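Local coordinates for CurK, CurL fusion protein (Moorea producens 3L, PDB 4MYZ) that joins, as an engineered fusion, the CurK C-terminal and CurL N-terminal docking domains that pair successive modules of the curacin A polyketide synthase, at the interface of chains A and B. Numbering follows the deposited sequence. Chains: chain A/B, CurK, CurL fusion protein.

Contact 1: the interface of chains A and B. Residues chain A 68, 71-72, 75; chain B 28-29, 32.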
loop_
_atom_site.group_PDB
_atom_site.type_symbol
_atom_site.label_atom_id
_atom_site.label_comp_id
_atom_site.label_asym_id
_atom_site.label_seq_id
_atom_site.Cartn_x
_atom_site.Cartn_y
_atom_site.Cartn_z
ATOM N N ARG A 68 -7.007 5.655 0.353
ATOM C CA ARG A 68 -8.290 5.418 1.034
ATOM C C ARG A 68 -9.135 6.665 1.057
ATOM O O ARG A 68 -10.336 6.624 0.732
ATOM C CB ARG A 68 -8.054 4.917 2.470
ATOM C CG ARG A 68 -9.308 4.703 3.308
ATOM C CD ARG A 68 -8.916 4.497 4.769
ATOM N NE ARG A 68 -10.071 4.500 5.665
ATOM C CZ ARG A 68 -9.994 4.474 6.991
ATOM N NH1 ARG A 68 -8.813 4.461 7.605
ATOM N NH2 ARG A 68 -11.113 4.464 7.710
ATOM N N LEU A 71 -10.552 7.268 -2.361
ATOM C CA LEU A 71 -11.442 6.216 -2.834
ATOM C C LEU A 71 -12.807 6.291 -2.173
ATOM O O LEU A 71 -13.750 5.679 -2.656
ATOM C CB LEU A 71 -10.831 4.822 -2.640
ATOM C CG LEU A 71 -9.910 4.458 -3.797
ATOM C CD1 LEU A 71 -9.054 3.289 -3.409
ATOM C CD2 LEU A 71 -10.665 4.165 -5.096
ATOM N N GLU A 72 -12.933 7.015 -1.070
ATOM C CA GLU A 72 -14.236 7.090 -0.413
ATOM C C GLU A 72 -15.297 7.623 -1.373
ATOM O O GLU A 72 -16.452 7.179 -1.360
ATOM C CB GLU A 72 -14.150 7.920 0.854
ATOM C CG GLU A 72 -13.522 7.104 1.972
ATOM C CD GLU A 72 -13.100 7.906 3.179
ATOM O OE1 GLU A 72 -12.368 7.338 4.017
ATOM O OE2 GLU A 72 -13.500 9.084 3.297
ATOM N N GLU A 75 -16.466 4.560 -3.775
ATOM C CA GLU A 75 -16.931 3.276 -3.217
ATOM C C GLU A 75 -18.193 2.810 -3.942
ATOM O O GLU A 75 -19.099 3.604 -4.111
ATOM C CB GLU A 75 -17.208 3.422 -1.705
ATOM C CG GLU A 75 -17.982 2.256 -1.077
ATOM C CD GLU A 75 -18.007 2.261 0.447
ATOM O OE1 GLU A 75 -18.086 3.354 1.063
ATOM O OE2 GLU A 75 -17.980 1.153 1.034
ATOM N N ALA B 28 -9.348 -1.270 5.875
ATOM C CA ALA B 28 -10.270 -0.192 5.573
ATOM C C ALA B 28 -10.430 -0.003 4.058
ATOM O O ALA B 28 -11.519 0.257 3.566
ATOM C CB ALA B 28 -9.782 1.086 6.214
ATOM N N LEU B 29 -9.324 -0.084 3.339
ATOM C CA LEU B 29 -9.335 0.063 1.891
ATOM C C LEU B 29 -10.098 -1.068 1.227
ATOM O O LEU B 29 -10.828 -0.830 0.258
ATOM C CB LEU B 29 -7.896 0.129 1.396
ATOM C CG LEU B 29 -7.527 0.373 -0.047
ATOM C CD1 LEU B 29 -8.018 1.743 -0.452
ATOM C CD2 LEU B 29 -6.018 0.277 -0.178
ATOM N N LEU B 32 -13.685 -0.578 1.061
ATOM C CA LEU B 32 -14.096 0.338 -0.017
ATOM C C LEU B 32 -14.095 -0.281 -1.409
ATOM O O LEU B 32 -15.081 -0.158 -2.133
ATOM C CB LEU B 32 -13.230 1.611 -0.057
ATOM C CG LEU B 32 -13.284 2.482 1.195
ATOM C CD1 LEU B 32 -12.290 3.627 1.085
ATOM C CD2 LEU B 32 -14.694 3.024 1.397
#
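A:Arg68 lays the flat of its guanidinium over the methyl of B:Ala28, with CB 3.4 Å above the plane and over its centre. The chain that carries it there is stretched: CG is anti to the backbone N (chi1 177°) and the torsions beyond stay extended to NE, which brings CD as well as the guanidinium against the methyl. Lower down, CG of A:Arg68 meets CD1 of B:Leu32 at 3.9 Å, the two side chains crossing at about a right angle.

B:Leu32 is the most deeply covered residue of the patch and spreads its two methyls between different partners. CD1 lies 3.6 Å from O of A:Arg68 and 3.8 Å from CG of A:Glu72. CD2 instead rests against the carboxylate of A:Glu75, 3.4 Å from OE1, again with the side chains nearly perpendicular; this is a van der Waals touch, not a hydrogen bond. On the inner side, the CD1 methyls of A:Leu71 and B:Leu29 press together at 3.5 Å, a little closer than usual.

An alanine in place of A:Arg68 would probably leave the methyl of B:Ala28 without its flat cover and one flank of B:Leu32 less well packed.

No direct polar bond crosses this patch. The CurL part of chain A, the end of helix 56-71 and the turn after it, receives the end of CurK helix 15-32 of chain B, and the site probably holds the two docking segments together by shape and apolar contact.

Contact 2: the interface of chains A and B. Residues chain A 31-33; chain B 71-72, 75-76.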
loop_
_atom_site.group_PDB
_atom_site.type_symbol
_atom_site.label_atom_id
_atom_site.label_comp_id
_atom_site.label_asym_id
_atom_site.label_seq_id
_atom_site.Cartn_x
_atom_site.Cartn_y
_atom_site.Cartn_z
ATOM N N LYS A 31 0.845 10.399 -9.263
ATOM C CA LYS A 31 0.456 11.050 -10.519
ATOM C C LYS A 31 -1.065 11.158 -10.666
ATOM O O LYS A 31 -1.558 12.084 -11.300
ATOM C CB LYS A 31 1.052 10.316 -11.717
ATOM C CG LYS A 31 2.566 10.284 -11.696
ATOM C CD LYS A 31 3.161 9.990 -13.061
ATOM C CE LYS A 31 4.550 9.392 -12.927
ATOM N NZ LYS A 31 5.530 10.285 -12.233
ATOM N N LEU A 32 -1.808 10.224 -10.072
ATOM C CA LEU A 32 -3.275 10.215 -10.155
ATOM C C LEU A 32 -3.942 11.113 -9.132
ATOM O O LEU A 32 -4.932 11.801 -9.445
ATOM C CB LEU A 32 -3.806 8.794 -9.912
ATOM C CG LEU A 32 -3.499 7.744 -10.962
ATOM C CD1 LEU A 32 -3.884 6.368 -10.415
ATOM C CD2 LEU A 32 -4.205 8.051 -12.279
ATOM N N ILE A 33 -3.442 11.089 -7.901
ATOM C CA ILE A 33 -4.128 11.754 -6.800
ATOM C C ILE A 33 -3.208 12.613 -5.939
ATOM O O ILE A 33 -3.687 13.511 -5.252
ATOM C CB ILE A 33 -4.893 10.740 -5.939
ATOM C CG1 ILE A 33 -3.950 9.707 -5.325
ATOM C CG2 ILE A 33 -5.931 10.031 -6.803
ATOM C CD1 ILE A 33 -4.551 8.951 -4.154
ATOM N N LEU B 71 -8.586 3.618 -9.108
ATOM C CA LEU B 71 -8.485 5.064 -9.288
ATOM C C LEU B 71 -8.222 5.454 -10.724
ATOM O O LEU B 71 -8.692 6.523 -11.185
ATOM C CB LEU B 71 -7.434 5.663 -8.365
ATOM C CG LEU B 71 -7.857 5.732 -6.903
ATOM C CD1 LEU B 71 -6.632 5.929 -6.024
ATOM C CD2 LEU B 71 -8.899 6.827 -6.664
ATOM N N GLU B 72 -7.524 4.603 -11.468
ATOM C CA GLU B 72 -7.192 4.951 -12.855
ATOM C C GLU B 72 -8.413 4.929 -13.769
ATOM O O GLU B 72 -8.388 5.519 -14.843
ATOM C CB GLU B 72 -6.038 4.130 -13.409
ATOM C CG GLU B 72 -6.208 2.647 -13.589
ATOM C CD GLU B 72 -4.859 1.918 -13.776
ATOM O OE1 GLU B 72 -4.885 0.691 -13.962
ATOM O OE2 GLU B 72 -3.766 2.541 -13.731
ATOM N N GLU B 75 -9.521 8.842 -12.597
ATOM C CA GLU B 75 -8.564 9.945 -12.521
ATOM C C GLU B 75 -7.553 9.851 -13.659
ATOM O O GLU B 75 -7.167 8.752 -14.071
ATOM C CB GLU B 75 -7.774 9.882 -11.197
ATOM C CG GLU B 75 -8.591 9.931 -9.904
ATOM C CD GLU B 75 -9.196 11.286 -9.597
ATOM O OE1 GLU B 75 -8.819 12.286 -10.239
ATOM O OE2 GLU B 75 -10.069 11.360 -8.705
ATOM N N THR B 76 -7.091 11.017 -14.110
ATOM C CA THR B 76 -5.972 11.151 -15.047
ATOM C C THR B 76 -5.946 10.077 -16.132
ATOM O O THR B 76 -6.195 10.376 -17.308
ATOM C CB THR B 76 -4.637 11.179 -14.276
ATOM O OG1 THR B 76 -4.630 12.324 -13.416
ATOM C CG2 THR B 76 -3.427 11.219 -15.209
HETATM O O HOH W 1 -6.776 13.242 -11.665
HETATM O O HOH W 2 -7.048 13.851 -8.365
#
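With CG anti to its carbonyl carbon (chi1 -68°), A:Leu32 carries its two methyls off the end of CurK helix 15-32 and against the CurL tail of chain B. In this class 2 docking domain complex that tail follows helix 56-71. B:Glu75 turns to meet the same place: its chain bends at chi2 (-72°), which folds the carboxylate back beside the carbonyl of A:Leu32 instead of letting it run straight on.

The branches of A:Leu32 have separate neighbours. CD2 points at the end of the tail, 3.5 Å from the backbone O of B:Glu75 and 3.7 Å from CB of B:Thr76. CD1 turns the other way and only grazes CB of B:Leu71. Next along, A:Ile33 sets CG2 4.1 Å from CG of B:Glu75, crossing it at about a right angle, while its CD1 comes to a similar distance from the CD1 methyl of B:Leu71.

Water supplies the polar link here. Water 1 lies 2.7 Å from the carboxylate OE1 of B:Glu75 and 2.9 Å from the hydroxyl OG1 of B:Thr76, and it also reaches the carbonyl O of A:Leu32 at 3.2 Å. Water 2 spans the same carbonyl and OE1, so the helix-end carbonyl O of A:Leu32 and the carboxylate are joined along two paths.

Contact 3: the interface of chains A and B. Residues chain A 29, 32-33, 67, 70-71, 74; chain B 29, 33, 67, 70-71.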
loop_
_atom_site.group_PDB
_atom_site.type_symbol
_atom_site.label_atom_id
_atom_site.label_comp_id
_atom_site.label_asym_id
_atom_site.label_seq_id
_atom_site.Cartn_x
_atom_site.Cartn_y
_atom_site.Cartn_z
ATOM N N LEU A 29 0.428 6.259 -8.119
ATOM C CA LEU A 29 -0.660 6.878 -7.370
ATOM C C LEU A 29 -0.481 8.385 -7.212
ATOM O O LEU A 29 -1.469 9.114 -7.322
ATOM C CB LEU A 29 -0.830 6.252 -5.983
ATOM C CG LEU A 29 -1.506 4.884 -6.016
ATOM C CD1 LEU A 29 -1.227 4.050 -4.777
ATOM C CD2 LEU A 29 -3.004 5.026 -6.160
ATOM N N LEU A 32 -1.808 10.224 -10.072
ATOM C CA LEU A 32 -3.275 10.215 -10.155
ATOM C C LEU A 32 -3.942 11.113 -9.132
ATOM O O LEU A 32 -4.932 11.801 -9.445
ATOM C CB LEU A 32 -3.806 8.794 -9.912
ATOM C CG LEU A 32 -3.499 7.744 -10.962
ATOM C CD1 LEU A 32 -3.884 6.368 -10.415
ATOM C CD2 LEU A 32 -4.205 8.051 -12.279
ATOM N N ILE A 33 -3.442 11.089 -7.901
ATOM C CA ILE A 33 -4.128 11.754 -6.800
ATOM C C ILE A 33 -3.208 12.613 -5.939
ATOM O O ILE A 33 -3.687 13.511 -5.252
ATOM C CB ILE A 33 -4.893 10.740 -5.939
ATOM C CG1 ILE A 33 -3.950 9.707 -5.325
ATOM C CG2 ILE A 33 -5.931 10.031 -6.803
ATOM C CD1 ILE A 33 -4.551 8.951 -4.154
ATOM N N ALA A 67 -4.728 7.052 -0.561
ATOM C CA ALA A 67 -5.582 6.326 -1.512
ATOM C C ALA A 67 -6.956 6.058 -0.909
ATOM O O ALA A 67 -7.981 6.253 -1.590
ATOM C CB ALA A 67 -4.921 5.041 -1.979
ATOM N N LYS A 70 -9.087 9.199 -0.934
ATOM C CA LYS A 70 -9.583 9.510 -2.277
ATOM C C LYS A 70 -10.627 8.514 -2.795
ATOM O O LYS A 70 -11.511 8.892 -3.567
ATOM C CB LYS A 70 -8.428 9.595 -3.264
ATOM C CG LYS A 70 -8.789 10.208 -4.596
ATOM C CD LYS A 70 -8.745 11.729 -4.529
ATOM C CE LYS A 70 -8.677 12.351 -5.912
ATOM N NZ LYS A 70 -7.912 13.638 -5.896
ATOM N N LEU A 71 -10.552 7.268 -2.361
ATOM C CA LEU A 71 -11.442 6.216 -2.834
ATOM C C LEU A 71 -12.807 6.291 -2.173
ATOM O O LEU A 71 -13.750 5.679 -2.656
ATOM C CB LEU A 71 -10.831 4.822 -2.640
ATOM C CG LEU A 71 -9.910 4.458 -3.797
ATOM C CD1 LEU A 71 -9.054 3.289 -3.409
ATOM C CD2 LEU A 71 -10.665 4.165 -5.096
ATOM N N TYR A 74 -15.514 7.057 -4.492
ATOM C CA TYR A 74 -15.751 6.099 -5.570
ATOM C C TYR A 74 -16.246 4.726 -5.081
ATOM O O TYR A 74 -16.401 3.820 -5.896
ATOM C CB TYR A 74 -14.478 5.919 -6.403
ATOM C CG TYR A 74 -13.966 7.204 -7.035
ATOM C CD1 TYR A 74 -14.777 7.968 -7.845
ATOM C CD2 TYR A 74 -12.659 7.642 -6.836
ATOM C CE1 TYR A 74 -14.329 9.141 -8.430
ATOM C CE2 TYR A 74 -12.202 8.813 -7.415
ATOM C CZ TYR A 74 -13.033 9.552 -8.219
ATOM O OH TYR A 74 -12.621 10.724 -8.795
ATOM N N LEU B 29 -9.324 -0.084 3.339
ATOM C CA LEU B 29 -9.335 0.063 1.891
ATOM C C LEU B 29 -10.098 -1.068 1.227
ATOM O O LEU B 29 -10.828 -0.830 0.258
ATOM C CB LEU B 29 -7.896 0.129 1.396
ATOM C CG LEU B 29 -7.527 0.373 -0.047
ATOM C CD1 LEU B 29 -8.018 1.743 -0.452
ATOM C CD2 LEU B 29 -6.018 0.277 -0.178
ATOM N N ILE B 33 -12.988 -0.911 -1.785
ATOM C CA ILE B 33 -12.798 -1.500 -3.108
ATOM C C ILE B 33 -13.550 -2.817 -3.141
ATOM O O ILE B 33 -14.067 -3.209 -4.176
ATOM C CB ILE B 33 -11.304 -1.818 -3.407
ATOM C CG1 ILE B 33 -10.431 -0.565 -3.293
ATOM C CG2 ILE B 33 -11.158 -2.442 -4.797
ATOM C CD1 ILE B 33 -8.980 -0.788 -3.657
ATOM N N ALA B 67 -5.817 -0.337 -5.376
ATOM C CA ALA B 67 -6.250 1.071 -5.297
ATOM C C ALA B 67 -5.935 1.788 -6.600
ATOM O O ALA B 67 -6.765 2.539 -7.099
ATOM C CB ALA B 67 -5.591 1.781 -4.138
ATOM N N LYS B 70 -8.334 0.797 -9.469
ATOM C CA LYS B 70 -9.638 1.427 -9.376
ATOM C C LYS B 70 -9.557 2.933 -9.685
ATOM O O LYS B 70 -10.386 3.496 -10.446
ATOM C CB LYS B 70 -10.246 1.213 -8.009
ATOM C CG LYS B 70 -11.609 1.869 -7.904
ATOM C CD LYS B 70 -12.448 1.301 -6.796
ATOM C CE LYS B 70 -13.759 2.054 -6.713
ATOM N NZ LYS B 70 -14.903 1.125 -6.699
ATOM N N LEU B 71 -8.586 3.618 -9.108
ATOM C CA LEU B 71 -8.485 5.064 -9.288
ATOM C C LEU B 71 -8.222 5.454 -10.724
ATOM O O LEU B 71 -8.692 6.523 -11.185
ATOM C CB LEU B 71 -7.434 5.663 -8.365
ATOM C CG LEU B 71 -7.857 5.732 -6.903
ATOM C CD1 LEU B 71 -6.632 5.929 -6.024
ATOM C CD2 LEU B 71 -8.899 6.827 -6.664
#
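Helix 56-71 of each chain, both from the CurL part, comes together with its counterpart near the C-terminal end, and CurK helix 15-32 of each chain closes in from the flanks with its last turn and the residue after it. Where the CurL helices meet, A:Leu71 and B:Leu71 lean into each other: their CD2 methyls are 3.6 Å apart and the side chains slant across one another. A turn earlier the methyls of A:Ala67 and B:Ala67 face tip to tip, CB to CB at 4.0 Å; side chains this small probably let the helices draw close.

The CD1 branches turn to other partners. CD1 of A:Leu71 covers CB of B:Ala67 at 3.8 Å, and CD1 of B:Leu71 touches CD2 of A:Leu29 at 3.7 Å, roughly at right angles. CD2 of B:Leu71, besides meeting A:Leu71, lies 3.9 Å from CD2 of the A:Tyr74 ring, with CE2 about as near, the side chains crossing at about a right angle.

B:Lys70 lays its aliphatic part over A:Leu71. CG is anti to the backbone N (chi1 180°), which runs the chain along that leucine, with CG 3.7 Å from its CD2. The amine NZ then reaches the backbone O of A:Tyr74 at 3.2 Å, a weak hydrogen bond.

The leucine and alanine cluster thus sits on the approximate two-fold axis of the dimer, forming the core at the end of the helical bundle where the chains of the fusion converge.

Contact 4: the interface of chains A and B. Residues chain A 55, 57-58, 61; chain B 10-11, 13, 15, 18.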
loop_
_atom_site.group_PDB
_atom_site.type_symbol
_atom_site.label_atom_id
_atom_site.label_comp_id
_atom_site.label_asym_id
_atom_site.label_seq_id
_atom_site.Cartn_x
_atom_site.Cartn_y
_atom_site.Cartn_z
ATOM N N SER A 55 11.252 4.689 5.005
ATOM C CA SER A 55 11.333 3.378 4.365
ATOM C C SER A 55 10.155 3.164 3.431
ATOM O O SER A 55 9.140 3.867 3.490
ATOM C CB SER A 55 11.306 2.262 5.414
ATOM O OG SER A 55 10.072 2.255 6.122
ATOM N N LEU A 57 7.987 0.781 3.587
ATOM C CA LEU A 57 6.801 0.484 4.379
ATOM C C LEU A 57 6.164 1.730 4.992
ATOM O O LEU A 57 4.959 1.865 5.020
ATOM C CB LEU A 57 7.106 -0.587 5.424
ATOM C CG LEU A 57 5.935 -1.196 6.178
ATOM C CD1 LEU A 57 4.963 -1.898 5.246
ATOM C CD2 LEU A 57 6.443 -2.163 7.237
ATOM N N GLN A 58 6.993 2.677 5.474
ATOM C CA GLN A 58 6.450 3.944 5.927
ATOM C C GLN A 58 5.765 4.687 4.795
ATOM O O GLN A 58 4.683 5.251 4.977
ATOM C CB GLN A 58 7.567 4.820 6.527
ATOM C CG GLN A 58 8.042 4.335 7.901
ATOM C CD GLN A 58 9.315 5.017 8.383
ATOM O OE1 GLN A 58 10.193 5.369 7.593
ATOM N NE2 GLN A 58 9.450 5.144 9.711
ATOM N N LEU A 61 2.380 3.184 4.134
ATOM C CA LEU A 61 1.324 3.578 5.070
ATOM C C LEU A 61 0.712 4.933 4.650
ATOM O O LEU A 61 -0.521 5.119 4.616
ATOM C CB LEU A 61 1.843 3.626 6.513
ATOM C CG LEU A 61 0.827 4.114 7.528
ATOM C CD1 LEU A 61 -0.413 3.216 7.535
ATOM C CD2 LEU A 61 1.456 4.183 8.900
ATOM N N ILE B 10 3.789 8.914 12.199
ATOM C CA ILE B 10 4.175 7.661 11.554
ATOM C C ILE B 10 5.588 7.236 11.944
ATOM O O ILE B 10 5.820 6.064 12.242
ATOM C CB ILE B 10 3.994 7.739 10.022
ATOM C CG1 ILE B 10 2.490 7.696 9.701
ATOM C CG2 ILE B 10 4.713 6.584 9.315
ATOM C CD1 ILE B 10 2.132 7.999 8.265
ATOM N N THR B 11 6.526 8.174 11.969
ATOM C CA THR B 11 7.922 7.831 12.223
ATOM C C THR B 11 8.211 7.420 13.678
ATOM O O THR B 11 9.236 6.803 13.949
ATOM C CB THR B 11 8.860 8.960 11.787
ATOM O OG1 THR B 11 8.460 10.188 12.407
ATOM C CG2 THR B 11 8.806 9.122 10.267
ATOM N N LEU B 13 6.356 5.250 15.261
ATOM C CA LEU B 13 5.916 3.852 15.371
ATOM C C LEU B 13 7.114 2.909 15.303
ATOM O O LEU B 13 8.007 3.080 14.465
ATOM C CB LEU B 13 4.952 3.496 14.234
ATOM C CG LEU B 13 3.647 4.280 14.110
ATOM C CD1 LEU B 13 2.904 3.910 12.838
ATOM C CD2 LEU B 13 2.777 4.035 15.335
ATOM N N GLU B 15 8.725 -0.762 14.241
ATOM C CA GLU B 15 8.505 -1.534 13.023
ATOM C C GLU B 15 7.235 -2.388 13.119
ATOM O O GLU B 15 6.455 -2.474 12.181
ATOM C CB GLU B 15 9.702 -2.428 12.679
ATOM C CG GLU B 15 9.702 -2.939 11.248
ATOM C CD GLU B 15 10.053 -1.857 10.197
ATOM O OE1 GLU B 15 10.667 -0.786 10.488
ATOM O OE2 GLU B 15 9.707 -2.076 9.040
ATOM N N LEU B 18 4.172 -0.200 12.935
ATOM C CA LEU B 18 4.022 0.215 11.544
ATOM C C LEU B 18 3.351 -0.867 10.699
ATOM O O LEU B 18 2.399 -0.595 9.950
ATOM C CB LEU B 18 5.394 0.606 10.988
ATOM C CG LEU B 18 5.503 0.852 9.489
ATOM C CD1 LEU B 18 4.643 2.051 9.089
ATOM C CD2 LEU B 18 6.949 1.023 9.062
HETATM O O HOH W 3 7.510 3.933 11.533
HETATM O O HOH W 4 10.310 1.642 8.731
#
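A:Gln58 packs on B:Leu18 at the start of CurL helix 56-71, where it is also half of an N-terminal capping box with A:Ser55. From CB the side chain leaves with CG anti to the carbonyl carbon (chi1 -73°), and CG lies 3.7 Å from CD2 of B:Leu18, crossing it at about a right angle. At CD the amide divides. OE1 turns back to its own chain and accepts the backbone N of A:Ser55 at 2.9 Å, a fairly straight bond (163° at H) with the donor tilted 17° from the carbonyl plane; the hydroxyl OG of A:Ser55 in return takes the N-H of A:Gln58. NE2 looks across instead, towards B:Thr11, and bonds water 3 at 2.9 Å, which also contacts the carbonyls O of B:Ile10 (2.8 Å) and B:Leu13 in the CurK part.

An alanine in place of A:Gln58 would probably leave water 3 without its amide partner, the N-H of A:Ser55 without the acceptor OE1 and CD2 of B:Leu18 less covered.

Around this, A:Leu57 and A:Leu61 slide past B:Leu18 in the opposite direction, and CD2 of A:Leu61 meets CG1 of B:Ile10 at 3.7 Å. Water 4 joins OG of A:Ser55, at 2.7 Å, to the carboxylate OE1 of B:Glu15.

Contacts 1, 2 and 3 gather at one end of the dimer, while contact 4 lies towards the other. The C-alpha centre of contact 4 is about 20 Å from those of contacts 1 and 3. Contacts 2 and 4 have their C-alpha centres about 24 Å apart. Contact 3 lies between its neighbours, about 7 Å from contact 1, with which it shares A:Leu71 and B:Leu29, and about 8 Å from contact 2, sharing A:Leu32, A:Ile33 and B:Leu71. Contacts 1 and 2, about 14 Å apart, are roughly each other's two-fold counterparts. CurK and CurL helices are thus joined between chains at both ends.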